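Putative cytochrome C (Sinorhizobium meliloti, PDB 4PWA) is a c-type cytochrome (SorU) that carries a covalently bound heme c and probably serves as an electron carrier in bacterial sulfite oxidation. Local coordinates at residues A[9-13]-A[14-18]; A[46-49]-A[50-54]; A[75-78]-A[79-83]. All coordinates share one frame; numbering follows the deposited sequence. Where two conformers were deposited one is given.

Contact 1 of 3, residues A[9-13]-A[14-18]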
loop_
_atom_site.group_PDB
_atom_site.type_symbol
_atom_site.label_atom_id
_atom_site.label_comp_id
_atom_site.label_asym_id
_atom_site.label_seq_id
_atom_site.Cartn_x
_atom_site.Cartn_y
_atom_site.Cartn_z
ATOM N N GLY A 9 -7.857 -10.159 -20.636
ATOM C CA GLY A 9 -7.842 -8.824 -20.032
ATOM C C GLY A 9 -7.298 -8.834 -18.611
ATOM O O GLY A 9 -6.450 -7.998 -18.242
ATOM N N ARG A 10 -7.768 -9.797 -17.826
ATOM C CA ARG A 10 -7.282 -10.011 -16.463
ATOM C C ARG A 10 -5.756 -10.158 -16.448
ATOM O O ARG A 10 -5.067 -9.526 -15.668
ATOM C CB ARG A 10 -7.946 -11.264 -15.871
ATOM C CG ARG A 10 -7.898 -11.395 -14.356
ATOM C CD ARG A 10 -8.745 -12.593 -13.901
ATOM N NE ARG A 10 -10.178 -12.294 -13.902
ATOM C CZ ARG A 10 -11.139 -13.201 -14.057
ATOM N NH1 ARG A 10 -10.833 -14.481 -14.243
ATOM N NH2 ARG A 10 -12.411 -12.822 -14.033
ATOM N N GLU A 11 -5.230 -11.000 -17.326
ATOM C CA GLU A 11 -3.778 -11.229 -17.369
ATOM C C GLU A 11 -3.015 -9.963 -17.807
ATOM O O GLU A 11 -1.909 -9.717 -17.349
ATOM C CB GLU A 11 -3.440 -12.407 -18.278
ATOM C CG GLU A 11 -1.960 -12.771 -18.312
ATOM C CD GLU A 11 -1.675 -13.990 -19.166
ATOM O OE1 GLU A 11 -2.117 -15.101 -18.792
ATOM O OE2 GLU A 11 -1.009 -13.838 -20.207
ATOM N N ILE A 12 -3.611 -9.170 -18.689
ATOM C CA ILE A 12 -2.977 -7.938 -19.133
ATOM C C ILE A 12 -2.957 -6.981 -17.958
ATOM O O ILE A 12 -1.937 -6.343 -17.680
ATOM C CB ILE A 12 -3.715 -7.320 -20.358
ATOM C CG1 ILE A 12 -3.525 -8.210 -21.593
ATOM C CG2 ILE A 12 -3.222 -5.913 -20.662
ATOM C CD1 ILE A 12 -4.520 -7.957 -22.710
ATOM N N PHE A 13 -4.091 -6.910 -17.262
ATOM C CA PHE A 13 -4.266 -6.010 -16.116
ATOM C C PHE A 13 -3.316 -6.330 -14.975
ATOM O O PHE A 13 -2.822 -5.432 -14.308
ATOM C CB PHE A 13 -5.705 -6.081 -15.612
ATOM C CG PHE A 13 -6.056 -4.999 -14.645
ATOM C CD1 PHE A 13 -5.841 -5.166 -13.287
ATOM C CD2 PHE A 13 -6.586 -3.809 -15.088
ATOM C CE1 PHE A 13 -6.153 -4.176 -12.399
ATOM C CE2 PHE A 13 -6.908 -2.807 -14.192
ATOM C CZ PHE A 13 -6.697 -2.996 -12.851
ATOM N N LEU A 14 -3.060 -7.617 -14.769
ATOM C CA LEU A 14 -2.203 -8.087 -13.678
ATOM C C LEU A 14 -0.720 -8.323 -14.012
ATOM O O LEU A 14 0.131 -8.071 -13.167
ATOM C CB LEU A 14 -2.779 -9.383 -13.098
ATOM C CG LEU A 14 -4.025 -9.191 -12.229
ATOM C CD1 LEU A 14 -4.705 -10.514 -12.014
ATOM C CD2 LEU A 14 -3.643 -8.532 -10.879
ATOM N N GLU A 15 -0.411 -8.781 -15.230
ATOM C CA GLU A 15 0.930 -9.286 -15.545
ATOM C C GLU A 15 1.590 -8.609 -16.740
ATOM O O GLU A 15 2.705 -8.140 -16.641
ATOM C CB GLU A 15 0.877 -10.798 -15.773
ATOM C CG GLU A 15 0.569 -11.592 -14.514
ATOM C CD GLU A 15 1.716 -11.567 -13.520
ATOM O OE1 GLU A 15 2.648 -12.388 -13.661
ATOM O OE2 GLU A 15 1.685 -10.724 -12.596
ATOM N N ARG A 16 0.900 -8.535 -17.865
ATOM C CA ARG A 16 1.544 -8.060 -19.113
ATOM C C ARG A 16 1.826 -6.557 -19.191
ATOM O O ARG A 16 2.831 -6.147 -19.780
ATOM C CB ARG A 16 0.704 -8.443 -20.324
ATOM C CG ARG A 16 0.355 -9.912 -20.403
ATOM C CD ARG A 16 -0.193 -10.203 -21.785
ATOM N NE ARG A 16 -0.634 -11.568 -21.933
ATOM C CZ ARG A 16 -1.154 -12.069 -23.046
ATOM N NH1 ARG A 16 -1.307 -11.303 -24.117
ATOM N NH2 ARG A 16 -1.523 -13.344 -23.084
ATOM N N SER A 17 0.939 -5.742 -18.630
ATOM C CA SER A 17 1.093 -4.290 -18.681
ATOM C C SER A 17 2.351 -3.827 -17.968
ATOM O O SER A 17 2.763 -4.424 -16.991
ATOM C CB SER A 17 -0.128 -3.597 -18.071
ATOM O OG SER A 17 -0.506 -4.194 -16.843
ATOM N N GLU A 18 2.956 -2.760 -18.469
ATOM C CA GLU A 18 4.179 -2.215 -17.881
ATOM C C GLU A 18 4.036 -0.692 -17.740
ATOM O O GLU A 18 3.888 0.007 -18.752
ATOM C CB GLU A 18 5.393 -2.550 -18.760
ATOM C CG GLU A 18 5.865 -4.003 -18.606
ATOM C CD GLU A 18 7.120 -4.343 -19.403
ATOM O OE1 GLU A 18 7.935 -3.430 -19.687
ATOM O OE2 GLU A 18 7.288 -5.540 -19.744
#

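Contact 2 of 3, residues A[46-49]-A[50-54]. With HEC (heme c), chain E.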
loop_
_atom_site.group_PDB
_atom_site.type_symbol
_atom_site.label_atom_id
_atom_site.label_comp_id
_atom_site.label_asym_id
_atom_site.label_seq_id
_atom_site.Cartn_x
_atom_site.Cartn_y
_atom_site.Cartn_z
ATOM N N ASP A 46 -16.530 3.060 -19.268
ATOM C CA ASP A 46 -16.814 2.259 -20.461
ATOM C C ASP A 46 -15.528 1.920 -21.241
ATOM O O ASP A 46 -14.469 2.503 -21.004
ATOM C CB ASP A 46 -17.855 2.938 -21.362
ATOM C CG ASP A 46 -17.412 4.307 -21.865
ATOM O OD1 ASP A 46 -16.208 4.509 -22.120
ATOM O OD2 ASP A 46 -18.284 5.191 -22.005
ATOM N N ALA A 47 -15.653 0.965 -22.160
ATOM C CA ALA A 47 -14.538 0.443 -22.950
ATOM C C ALA A 47 -13.751 1.548 -23.643
ATOM O O ALA A 47 -12.522 1.546 -23.632
ATOM C CB ALA A 47 -15.053 -0.579 -23.983
ATOM N N GLU A 48 -14.463 2.501 -24.232
ATOM C CA GLU A 48 -13.807 3.606 -24.927
ATOM C C GLU A 48 -12.917 4.425 -23.987
ATOM O O GLU A 48 -11.805 4.799 -24.346
ATOM C CB GLU A 48 -14.829 4.522 -25.603
ATOM C CG GLU A 48 -14.200 5.428 -26.650
ATOM C CD GLU A 48 -15.200 6.362 -27.288
ATOM O OE1 GLU A 48 -15.623 6.103 -28.443
ATOM O OE2 GLU A 48 -15.576 7.355 -26.624
ATOM N N ARG A 49 -13.415 4.699 -22.787
ATOM C CA ARG A 49 -12.699 5.542 -21.830
ATOM C C ARG A 49 -11.395 4.881 -21.390
ATOM O O ARG A 49 -10.363 5.554 -21.269
ATOM C CB ARG A 49 -13.577 5.847 -20.612
ATOM C CG ARG A 49 -12.955 6.834 -19.640
ATOM C CD ARG A 49 -13.916 7.244 -18.521
ATOM N NE ARG A 49 -13.275 8.201 -17.622
ATOM C CZ ARG A 49 -13.844 8.742 -16.550
ATOM N NH1 ARG A 49 -15.097 8.443 -16.220
ATOM N NH2 ARG A 49 -13.155 9.607 -15.808
ATOM N N VAL A 50 -11.442 3.569 -21.169
ATOM C CA VAL A 50 -10.242 2.814 -20.813
ATOM C C VAL A 50 -9.245 2.813 -21.965
ATOM O O VAL A 50 -8.063 3.121 -21.771
ATOM C CB VAL A 50 -10.550 1.348 -20.422
ATOM C CG1 VAL A 50 -9.249 0.607 -20.067
ATOM C CG2 VAL A 50 -11.545 1.278 -19.250
ATOM N N ASN A 51 -9.733 2.459 -23.157
ATOM C CA ASN A 51 -8.899 2.337 -24.337
ATOM C C ASN A 51 -8.170 3.661 -24.591
ATOM O O ASN A 51 -6.958 3.693 -24.807
ATOM C CB ASN A 51 -9.773 1.941 -25.531
ATOM C CG ASN A 51 -8.964 1.570 -26.776
ATOM O OD1 ASN A 51 -7.962 2.208 -27.097
ATOM N ND2 ASN A 51 -9.413 0.538 -27.484
ATOM N N THR A 52 -8.909 4.763 -24.547
ATOM C CA THR A 52 -8.299 6.064 -24.726
ATOM C C THR A 52 -7.230 6.366 -23.686
ATOM O O THR A 52 -6.196 6.963 -24.012
ATOM C CB THR A 52 -9.341 7.176 -24.695
ATOM O OG1 THR A 52 -10.291 6.944 -25.736
ATOM C CG2 THR A 52 -8.674 8.533 -24.924
ATOM N N ALA A 53 -7.479 5.969 -22.440
ATOM C CA ALA A 53 -6.562 6.282 -21.339
ATOM C C ALA A 53 -5.268 5.500 -21.475
ATOM O O ALA A 53 -4.175 6.050 -21.373
ATOM C CB ALA A 53 -7.215 5.996 -20.007
ATOM N N VAL A 54 -5.402 4.209 -21.727
ATOM C CA VAL A 54 -4.242 3.341 -21.935
ATOM C C VAL A 54 -3.433 3.767 -23.152
ATOM O O VAL A 54 -2.206 3.804 -23.102
ATOM C CB VAL A 54 -4.687 1.870 -22.074
ATOM C CG1 VAL A 54 -3.499 0.950 -22.368
ATOM C CG2 VAL A 54 -5.435 1.420 -20.783
HETATM FE FE HEC E . -4.409 4.213 -15.058
HETATM C CHA HEC E . -6.345 7.014 -14.934
HETATM C CHB HEC E . -6.895 2.490 -16.534
HETATM C CHC HEC E . -2.242 1.655 -15.615
HETATM C CHD HEC E . -2.173 5.596 -12.913
HETATM N NA HEC E . -6.244 4.677 -15.668
HETATM C C1A HEC E . -6.896 5.872 -15.459
HETATM C C2A HEC E . -8.263 5.735 -15.924
HETATM C C3A HEC E . -8.430 4.488 -16.353
HETATM C C4A HEC E . -7.161 3.793 -16.187
HETATM C CMA HEC E . -9.736 3.905 -16.913
HETATM C CAA HEC E . -9.328 6.850 -15.897
HETATM C CBA HEC E . -9.025 7.792 -17.053
HETATM C CGA HEC E . -10.098 8.843 -17.202
HETATM O O1A HEC E . -10.652 8.955 -18.325
HETATM O O2A HEC E . -10.408 9.572 -16.215
HETATM N NB HEC E . -4.546 2.438 -15.906
HETATM C C1B HEC E . -5.651 1.914 -16.530
HETATM C C2B HEC E . -5.253 0.709 -17.223
HETATM C C3B HEC E . -3.986 0.464 -16.929
HETATM C C4B HEC E . -3.505 1.558 -16.128
HETATM C CMB HEC E . -6.180 -0.259 -17.989
HETATM C CAB HEC E . -3.140 -0.729 -17.424
HETATM C CBB HEC E . -2.875 -0.668 -18.937
HETATM N NC HEC E . -2.578 3.705 -14.353
HETATM C C1C HEC E . -1.813 2.635 -14.751
HETATM C C2C HEC E . -0.430 2.851 -14.375
HETATM C C3C HEC E . -0.458 3.814 -13.435
HETATM C C4C HEC E . -1.781 4.440 -13.527
HETATM C CMC HEC E . 0.564 1.678 -14.414
HETATM C CAC HEC E . 0.674 4.374 -12.517
HETATM C CBC HEC E . 2.179 4.109 -12.734
HETATM N ND HEC E . -4.290 6.013 -14.083
HETATM C C1D HEC E . -3.251 6.375 -13.242
HETATM C C2D HEC E . -3.454 7.715 -12.745
HETATM C C3D HEC E . -4.758 8.176 -13.373
HETATM C C4D HEC E . -5.208 7.052 -14.173
HETATM C CMD HEC E . -2.548 8.497 -11.775
HETATM C CAD HEC E . -5.449 9.544 -13.169
HETATM C CBD HEC E . -5.293 10.375 -14.429
HETATM C CGD HEC E . -5.733 11.792 -14.159
HETATM O O1D HEC E . -6.970 12.034 -14.156
HETATM O O2D HEC E . -4.843 12.674 -13.971
HETATM O O HOH W 1 -13.392 8.126 -24.795
#

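Contact 3 of 3, residues A[75-78]-A[79-83]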
loop_
_atom_site.group_PDB
_atom_site.type_symbol
_atom_site.label_atom_id
_atom_site.label_comp_id
_atom_site.label_asym_id
_atom_site.label_seq_id
_atom_site.Cartn_x
_atom_site.Cartn_y
_atom_site.Cartn_z
ATOM N N VAL A 75 -8.059 -5.538 -22.511
ATOM C CA VAL A 75 -8.073 -4.933 -21.184
ATOM C C VAL A 75 -9.146 -3.845 -21.048
ATOM O O VAL A 75 -9.637 -3.628 -19.959
ATOM C CB VAL A 75 -6.686 -4.338 -20.784
ATOM C CG1 VAL A 75 -6.476 -2.990 -21.404
ATOM C CG2 VAL A 75 -6.571 -4.241 -19.279
ATOM N N ALA A 76 -9.497 -3.156 -22.138
ATOM C CA ALA A 76 -10.602 -2.179 -22.110
ATOM C C ALA A 76 -11.944 -2.890 -21.924
ATOM O O ALA A 76 -12.736 -2.510 -21.061
ATOM C CB ALA A 76 -10.620 -1.328 -23.371
ATOM N N LEU A 77 -12.188 -3.918 -22.732
ATOM C CA LEU A 77 -13.374 -4.764 -22.578
ATOM C C LEU A 77 -13.493 -5.343 -21.160
ATOM O O LEU A 77 -14.575 -5.319 -20.562
ATOM C CB LEU A 77 -13.359 -5.911 -23.599
ATOM C CG LEU A 77 -14.517 -6.911 -23.508
ATOM C CD1 LEU A 77 -15.878 -6.191 -23.617
ATOM C CD2 LEU A 77 -14.390 -8.021 -24.574
ATOM N N TYR A 78 -12.379 -5.853 -20.635
ATOM C CA TYR A 78 -12.346 -6.512 -19.333
ATOM C C TYR A 78 -12.743 -5.551 -18.230
ATOM O O TYR A 78 -13.703 -5.785 -17.506
ATOM C CB TYR A 78 -10.940 -7.095 -19.066
ATOM C CG TYR A 78 -10.673 -7.498 -17.626
ATOM C CD1 TYR A 78 -11.316 -8.593 -17.057
ATOM C CD2 TYR A 78 -9.777 -6.785 -16.838
ATOM C CE1 TYR A 78 -11.085 -8.964 -15.748
ATOM C CE2 TYR A 78 -9.532 -7.146 -15.516
ATOM C CZ TYR A 78 -10.192 -8.226 -14.980
ATOM O OH TYR A 78 -9.974 -8.569 -13.683
ATOM N N VAL A 79 -11.982 -4.470 -18.104
ATOM C CA VAL A 79 -12.238 -3.476 -17.084
ATOM C C VAL A 79 -13.696 -2.990 -17.111
ATOM O O VAL A 79 -14.365 -2.933 -16.080
ATOM C CB VAL A 79 -11.317 -2.276 -17.252
ATOM C CG1 VAL A 79 -11.713 -1.159 -16.256
ATOM C CG2 VAL A 79 -9.839 -2.695 -17.079
ATOM N N SER A 80 -14.192 -2.664 -18.299
ATOM C CA SER A 80 -15.516 -2.095 -18.421
ATOM C C SER A 80 -16.615 -3.094 -18.082
ATOM O O SER A 80 -17.723 -2.691 -17.717
ATOM C CB SER A 80 -15.724 -1.535 -19.820
ATOM O OG SER A 80 -15.380 -2.508 -20.781
ATOM N N THR A 81 -16.318 -4.382 -18.198
ATOM C CA THR A 81 -17.288 -5.425 -17.870
ATOM C C THR A 81 -17.295 -5.772 -16.389
ATOM O O THR A 81 -18.361 -5.988 -15.815
ATOM C CB THR A 81 -16.989 -6.723 -18.637
ATOM O OG1 THR A 81 -16.857 -6.432 -20.024
ATOM C CG2 THR A 81 -18.092 -7.741 -18.429
ATOM N N VAL A 82 -16.115 -5.850 -15.778
ATOM C CA VAL A 82 -16.009 -6.364 -14.407
ATOM C C VAL A 82 -15.996 -5.306 -13.324
ATOM O O VAL A 82 -16.164 -5.651 -12.166
ATOM C CB VAL A 82 -14.774 -7.279 -14.189
ATOM C CG1 VAL A 82 -14.786 -8.443 -15.164
ATOM C CG2 VAL A 82 -13.464 -6.483 -14.265
ATOM N N ALA A 83 -15.802 -4.034 -13.673
ATOM C CA ALA A 83 -15.689 -2.981 -12.646
ATOM C C ALA A 83 -16.915 -2.984 -11.717
ATOM O O ALA A 83 -18.054 -3.053 -12.184
ATOM C CB ALA A 83 -15.500 -1.629 -13.278
#

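Contact 1 of 3, residues A[9-13]-A[14-18]
E11 and R16, five residues apart near the end of helix 4-16, are joined by a salt bridge in which a single carboxylate oxygen takes both donors. R16 NE lies 2.9 Å from E11 OE2 on its anti side, and R16 NH2 reaches the same oxygen from above the carboxylate plane. OE2 sits at the guanidinium edge, while the carboxylate and guanidinium planes are turned 49° apart. The other terminal nitrogen, R16 NH1, pairs with E71.

Backbone bonds follow the widening of the last turn. E11 O accepts from E15 N at 2.8 Å and from R16 N at 3.1 Å, the latter an i+5, pi-type bond. I12 O likewise takes two donors from S17, the first non-helical residue: N at 3.1 Å, also spanning five residues, and OG at 2.7 Å. With chi1 at 46°, the hydroxyl is folded back toward that carbonyl; S17 OG is also hydrogen-bonded with C21 N.

Apolar contact is lighter: I12 CG1 lies 3.9 Å from R16 CD, and R10 CG runs beside L14 CD1.

I12 and F13 turn to helix 69-82, on V75 and Y78, and F13 also packs on C21 and A22 of the heme-binding helix 21-24.

Contact 2 of 3, residues A[46-49]-A[50-54]
R49, in the first turn of helix 47-56, has its backbone O bonded to A53 N and sends its side chain to a propionate of heme c. CB sits 3.2 Å from V50 N, at the root of the chain. CG, anti to the backbone N (chi1 -174°), already meets the propionate, 3.4 Å from HEC O1A, and CD follows along the same oxygen. The chain stays extended to NE, which donates to HEC O1A at 2.8 Å in an almost straight bond (N-H...O 176°). Beyond CZ, NH2 turns to the second oxygen and donates to HEC O2A at 2.8 Å, so the edge of the guanidinium meets both propionate oxygens. This side-on, two-nitrogen grip gives each propionate oxygen its own donor, fixes the rotation of the carboxylate and probably offsets its negative charge.

The backbone of R49 is held as well. D46, the N-cap, accepts from R49 N through OD1 at 2.9 Å. R49 O accepts from A53 N, and the A53 CB methyl lies 3.9 Å from HEC CBA. On the outer face, E48 O is gripped by T52 twice, OG1 and N coming from opposite faces of the carbonyl plane, and a water donates to E48 OE2 and, weakly, to T52 OG1. The inner face is apolar: V50 CG1 lies 3.8 Å from HEC CMB, and V54 CG2 presses on the same methyl at 3.3 Å. V50 also packs on A76 and V79 of helix 69-82.

A capped helix laid against the porphyrin, with an arginine on a propionate, forms one wall of the heme pocket in this class I-like cytochrome c fold; A53 is close to M61, an axial ligand of the iron.

Contact 3 of 3, residues A[75-78]-A[79-83]
T81 OG1 donates to L77 O at 2.6 Å, a hydroxyl turned back on the preceding turn near the end of helix 69-82, the C-terminal helix of the cytochrome c fold. The T81 chi1 of -52° puts OG1 anti to the carbonyl carbon of T81, and the hydroxyl also lies beside L77 CD1. S80 OG lies close to two carbonyls, 2.7 Å from A76 O and 2.9 Å from L77 O. Among the backbone bonds, V82 N meets Y78 O almost head-on at 3.0 Å, whereas V79 N approaches V75 O from above the carbonyl plane. T81 N makes only weak bonds, to L77 O and Y78 O, as the helix runs out before A83.

Farther out, the inward face is apolar. V79 CG2 touches both V75 CG2 and Y78 CD2, and the Y78 ring reaches on to helix 4-16, while its OH is hydrogen-bonded to D29. With an alanine in place of this tyrosine, D29 would probably lose its hydroxyl partner, and a gap would be likely to open between V82 and helix 4-16. V82 closes the packing: its CG2 methyl stands over one face of the Y78 ring in a CH-pi contact, 3.9 Å from the ring centroid and 19° off the normal, displaced toward CE1.

Overall arrangement
All three contacts are helical turns arranged about the heme core, with contact 3 touching both others. Contacts 1 and 3 bring helices 4-16 and 69-82 together: their centres are about 12 Å apart, R10 CG is 3.6 Å from Y78 OH, and G9 C is 3.7 Å from Y78 CD2. Contacts 2 and 3 lie closer, about 9 Å between centres, with A47 O 3.5 Å from A76 CB. Contacts 1 and 2 do not touch; their nearest atoms are about 7 Å apart, on opposite sides of the chain's centre. Contact 2 binds one heme propionate and supplies part of the pocket wall, while F13 of contact 1 neighbours C21 and the axial ligand H25, and V75 of contact 3 comes within about 4 Å of heme c.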